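ATP-dependent Clp endopeptidase (Clostridium difficile, PDB 3FES) probably acts as the ATP-driven ClpC unfoldase that feeds proteins to the Clp protease, with this helical N-terminal domain serving in substrate or adaptor recognition. Local coordinates at residues H109-I114 with D133-Q138; I115-G118 with A122-I125. All blocks are in the same frame, centred on the assembly; numbering follows the deposited sequence.

How the contacts relate
Both contacts start from helix 107-117, which meets helix 132-142 along its side in contact 1 and packs its C-terminal end against helix 120-129, the next helix in the chain, in contact 2. Their centres lie about 9 Å apart, and contact 2 falls within the chain excursion that contact 1 brings back. Ile115 joins them: its CD1 stands 3.9 Å from Thr135 CG2, so a residue of contact 2 extends the apolar seam of contact 1. A second bridge runs from Ile114 CG2 to Ala122 CB at 3.8 Å. The bound magnesium ion is about 10 Å from the side chain of Leu111 and belongs to neither contact.

Contact 1: residues H109-I114 with D133-Q138; sequences HILLAI and DRTLAQ
The hydroxyl of Thr135 is hydrogen-bonded to the carbonyl of Val131, one turn earlier in the chain, and this bond goes with a rotamer that turns the methyl toward Leu111. With OG1 beside its own backbone N (chi1 -59°), the methyl CG2 swings anti to that nitrogen and becomes the touching branch. It meets Leu111 CD2 at 4.2 Å, the two side chains crossing at about a right angle, methyl against methyl. Leu111 thus extends across the gap between helices 107-117 and 132-142. A second pair closes the gap one residue further along each helix. Leu112 and Leu136 carry the nearest pair of CA atoms, 7.4 Å apart, and their end methyls converge, Leu112 CD1 lying 4.2 Å from Leu136 CD1. Leu112 gets there with a first torsion of -148°, well away from a staggered value.

The seam is narrow, burying some 100 Å² in all, and it draws on its surroundings: Ala48 and Leu37 press on Leu111, Val51 and Val55 on Thr135, and Phe96 and Met143 on Leu112. The example illustrates how a threonine can serve an apolar interface. Its hydroxyl is satisfied by the carbonyl of Val131, just before the helix begins, and its methyl is left to face the leucine. No hydrogen bond crosses between the segments, so what joins them is apolar packing.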
loop_
_atom_site.group_PDB
_atom_site.type_symbol
_atom_site.label_atom_id
_atom_site.label_comp_id
_atom_site.label_asym_id
_atom_site.label_seq_id
_atom_site.Cartn_x
_atom_site.Cartn_y
_atom_site.Cartn_z
ATOM N N HIS A 109 -0.818 -3.221 -8.886
ATOM C CA HIS A 109 0.397 -2.504 -9.308
ATOM C C HIS A 109 1.051 -1.735 -8.172
ATOM O O HIS A 109 2.272 -1.726 -8.068
ATOM C CB HIS A 109 0.168 -1.619 -10.540
ATOM C CG HIS A 109 -0.500 -2.334 -11.678
ATOM N ND1 HIS A 109 0.156 -3.244 -12.492
ATOM C CD2 HIS A 109 -1.790 -2.326 -12.083
ATOM C CE1 HIS A 109 -0.699 -3.730 -13.377
ATOM N NE2 HIS A 109 -1.880 -3.175 -13.162
ATOM N N ILE A 110 0.238 -1.145 -7.302
ATOM C CA ILE A 110 0.757 -0.443 -6.125
ATOM C C ILE A 110 1.412 -1.444 -5.176
ATOM O O ILE A 110 2.495 -1.203 -4.705
ATOM C CB ILE A 110 -0.323 0.386 -5.438
ATOM C CG1 ILE A 110 -0.893 1.391 -6.463
ATOM C CG2 ILE A 110 0.260 1.116 -4.164
ATOM C CD1 ILE A 110 -2.078 2.264 -5.898
ATOM N N LEU A 111 0.774 -2.583 -4.939
ATOM C CA LEU A 111 1.391 -3.571 -4.038
ATOM C C LEU A 111 2.677 -4.155 -4.668
ATOM O O LEU A 111 3.681 -4.356 -3.978
ATOM C CB LEU A 111 0.354 -4.676 -3.662
ATOM C CG LEU A 111 0.887 -5.716 -2.642
ATOM C CD1 LEU A 111 1.389 -5.063 -1.351
ATOM C CD2 LEU A 111 -0.247 -6.776 -2.345
ATOM N N LEU A 112 2.665 -4.403 -5.977
ATOM C CA LEU A 112 3.891 -4.841 -6.682
ATOM C C LEU A 112 5.060 -3.858 -6.428
ATOM O O LEU A 112 6.231 -4.231 -6.216
ATOM C CB LEU A 112 3.620 -4.844 -8.175
ATOM C CG LEU A 112 4.277 -5.810 -9.145
ATOM C CD1 LEU A 112 4.505 -7.188 -8.534
ATOM C CD2 LEU A 112 3.270 -5.901 -10.300
ATOM N N ALA A 113 4.711 -2.584 -6.519
ATOM C CA ALA A 113 5.686 -1.501 -6.358
ATOM C C ALA A 113 6.210 -1.394 -4.930
ATOM O O ALA A 113 7.418 -1.162 -4.734
ATOM C CB ALA A 113 4.991 -0.166 -6.776
ATOM N N ILE A 114 5.320 -1.570 -3.941
ATOM C CA ILE A 114 5.742 -1.593 -2.528
ATOM C C ILE A 114 6.803 -2.670 -2.372
ATOM O O ILE A 114 7.898 -2.421 -1.854
ATOM C CB ILE A 114 4.555 -1.860 -1.564
ATOM C CG1 ILE A 114 3.673 -0.593 -1.465
ATOM C CG2 ILE A 114 5.070 -2.155 -0.130
ATOM C CD1 ILE A 114 2.375 -0.832 -0.656
ATOM N N ASP A 133 7.911 -12.854 0.750
ATOM C CA ASP A 133 7.936 -13.596 -0.505
ATOM C C ASP A 133 6.602 -14.280 -0.763
ATOM O O ASP A 133 6.266 -14.539 -1.911
ATOM C CB ASP A 133 9.054 -14.657 -0.515
ATOM C CG ASP A 133 10.449 -14.052 -0.752
ATOM O OD1 ASP A 133 10.566 -12.900 -1.254
ATOM O OD2 ASP A 133 11.439 -14.752 -0.461
ATOM N N ARG A 134 5.877 -14.635 0.302
ATOM C CA ARG A 134 4.560 -15.259 0.148
ATOM C C ARG A 134 3.553 -14.265 -0.445
ATOM O O ARG A 134 2.722 -14.620 -1.283
ATOM C CB ARG A 134 4.072 -15.784 1.485
ATOM C CG ARG A 134 4.996 -16.880 2.018
ATOM C CD ARG A 134 4.249 -17.884 2.837
ATOM N NE ARG A 134 3.405 -18.672 1.961
ATOM C CZ ARG A 134 3.769 -19.833 1.431
ATOM N NH1 ARG A 134 4.960 -20.358 1.705
ATOM N NH2 ARG A 134 2.934 -20.471 0.623
ATOM N N THR A 135 3.667 -13.018 -0.012
ATOM C CA THR A 135 2.813 -11.928 -0.537
ATOM C C THR A 135 3.092 -11.745 -2.016
ATOM O O THR A 135 2.155 -11.662 -2.809
ATOM C CB THR A 135 3.034 -10.614 0.266
ATOM O OG1 THR A 135 2.716 -10.851 1.643
ATOM C CG2 THR A 135 2.162 -9.494 -0.246
ATOM N N LEU A 136 4.369 -11.687 -2.391
ATOM C CA LEU A 136 4.743 -11.625 -3.796
ATOM C C LEU A 136 4.186 -12.792 -4.635
ATOM O O LEU A 136 3.678 -12.571 -5.727
ATOM C CB LEU A 136 6.249 -11.549 -3.935
ATOM C CG LEU A 136 6.737 -11.404 -5.374
ATOM C CD1 LEU A 136 6.177 -10.165 -6.027
ATOM C CD2 LEU A 136 8.260 -11.403 -5.343
ATOM N N ALA A 137 4.315 -14.012 -4.135
ATOM C CA ALA A 137 3.799 -15.179 -4.834
ATOM C C ALA A 137 2.289 -15.069 -5.048
ATOM O O ALA A 137 1.810 -15.296 -6.143
ATOM C CB ALA A 137 4.148 -16.459 -4.064
ATOM N N GLN A 138 1.561 -14.719 -3.996
ATOM C CA GLN A 138 0.090 -14.657 -4.033
ATOM C C GLN A 138 -0.355 -13.546 -4.988
ATOM O O GLN A 138 -1.334 -13.690 -5.732
ATOM C CB GLN A 138 -0.473 -14.348 -2.638
ATOM C CG GLN A 138 -2.008 -14.382 -2.593
ATOM C CD GLN A 138 -2.522 -15.782 -2.701
ATOM O OE1 GLN A 138 -2.195 -16.620 -1.864
ATOM N NE2 GLN A 138 -3.339 -16.067 -3.744
#

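Contact 2: residues I115-G118 with A122-I125; sequences IQEG and ANKI
The Asn123 amide and the Glu117 carboxylate are nearly coplanar, 18° apart, and the carboxylate lies off the edge of the amide, close to its plane. The backbone of Gly118 lies obliquely over one face of the amide, its carbonyl C 3.7 Å from Asn123 CG, and the CG2 methyl of Ile114 is on the side of the other face, while the CA of Ile115 sits close to the amide plane. Asn123 CB adds a contact of 3.7 Å to Gly118 O. The side chain points into this corner because its CG lies beside its own backbone N (chi1 -73°).

Glu117 is steadied by partners of its own. OE1 accepts a hydrogen bond from the backbone N of Glu119, OE2 forms a salt bridge with Arg85 NE, and the bend of the chain at chi2 helps bring the carboxylate back over the turn. Gly118 is the residue at which helix 107-117 gives way, taking a positive phi of 82° that a glycine adopts readily. At the short turn between helices 107-117 and 120-129, the asparagine packs against the glycine that ends the first helix, part of the all-helical fold of Clp N-terminal domains.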
loop_
_atom_site.group_PDB
_atom_site.type_symbol
_atom_site.label_atom_id
_atom_site.label_comp_id
_atom_site.label_asym_id
_atom_site.label_seq_id
_atom_site.Cartn_x
_atom_site.Cartn_y
_atom_site.Cartn_z
ATOM N N ILE A 115 6.482 -3.865 -2.833
ATOM C CA ILE A 115 7.422 -5.022 -2.712
ATOM C C ILE A 115 8.750 -4.798 -3.439
ATOM O O ILE A 115 9.852 -5.032 -2.876
ATOM C CB ILE A 115 6.734 -6.311 -3.163
ATOM C CG1 ILE A 115 5.615 -6.635 -2.175
ATOM C CG2 ILE A 115 7.755 -7.530 -3.253
ATOM C CD1 ILE A 115 4.636 -7.736 -2.659
ATOM N N GLN A 116 8.664 -4.333 -4.677
ATOM C CA GLN A 116 9.845 -3.993 -5.460
ATOM C C GLN A 116 10.741 -2.948 -4.838
ATOM O O GLN A 116 11.975 -3.074 -4.925
ATOM C CB GLN A 116 9.442 -3.486 -6.825
ATOM C CG GLN A 116 9.405 -4.567 -7.816
ATOM C CD GLN A 116 10.770 -5.089 -8.066
ATOM O OE1 GLN A 116 11.692 -4.327 -8.378
ATOM N NE2 GLN A 116 10.939 -6.385 -7.884
ATOM N N GLU A 117 10.127 -1.940 -4.217
ATOM C CA GLU A 117 10.888 -0.846 -3.595
ATOM C C GLU A 117 11.787 -1.403 -2.474
ATOM O O GLU A 117 12.934 -0.957 -2.286
ATOM C CB GLU A 117 9.955 0.287 -3.120
ATOM C CG GLU A 117 10.702 1.588 -2.821
ATOM C CD GLU A 117 11.378 1.560 -1.454
ATOM O OE1 GLU A 117 10.953 0.732 -0.605
ATOM O OE2 GLU A 117 12.328 2.358 -1.208
ATOM N N GLY A 118 11.266 -2.387 -1.750
ATOM C CA GLY A 118 12.102 -3.232 -0.893
ATOM C C GLY A 118 12.463 -2.699 0.481
ATOM O O GLY A 118 12.885 -3.448 1.337
ATOM N N ALA A 122 6.539 -0.478 5.343
ATOM C CA ALA A 122 5.668 -1.548 4.801
ATOM C C ALA A 122 6.464 -2.847 4.601
ATOM O O ALA A 122 6.021 -3.920 4.992
ATOM C CB ALA A 122 4.965 -1.091 3.497
ATOM N N ASN A 123 7.650 -2.762 4.019
ATOM C CA ASN A 123 8.454 -3.995 3.865
ATOM C C ASN A 123 8.946 -4.545 5.200
ATOM O O ASN A 123 9.030 -5.772 5.362
ATOM C CB ASN A 123 9.578 -3.799 2.845
ATOM C CG ASN A 123 9.025 -3.764 1.398
ATOM O OD1 ASN A 123 9.202 -2.793 0.681
ATOM N ND2 ASN A 123 8.315 -4.801 1.014
ATOM N N LYS A 124 9.254 -3.657 6.149
ATOM C CA LYS A 124 9.661 -4.095 7.494
ATOM C C LYS A 124 8.550 -4.909 8.151
ATOM O O LYS A 124 8.805 -5.916 8.798
ATOM C CB LYS A 124 10.076 -2.907 8.382
ATOM C CG LYS A 124 11.482 -2.432 8.094
ATOM C CD LYS A 124 11.888 -1.243 8.945
ATOM C CE LYS A 124 13.239 -0.739 8.496
ATOM N NZ LYS A 124 13.738 0.371 9.340
ATOM N N ILE A 125 7.312 -4.471 7.956
ATOM C CA ILE A 125 6.165 -5.175 8.504
ATOM C C ILE A 125 5.963 -6.516 7.781
ATOM O O ILE A 125 5.719 -7.521 8.428
ATOM C CB ILE A 125 4.869 -4.320 8.416
ATOM C CG1 ILE A 125 4.970 -3.100 9.361
ATOM C CG2 ILE A 125 3.614 -5.212 8.699
ATOM C CD1 ILE A 125 3.848 -2.057 9.181
#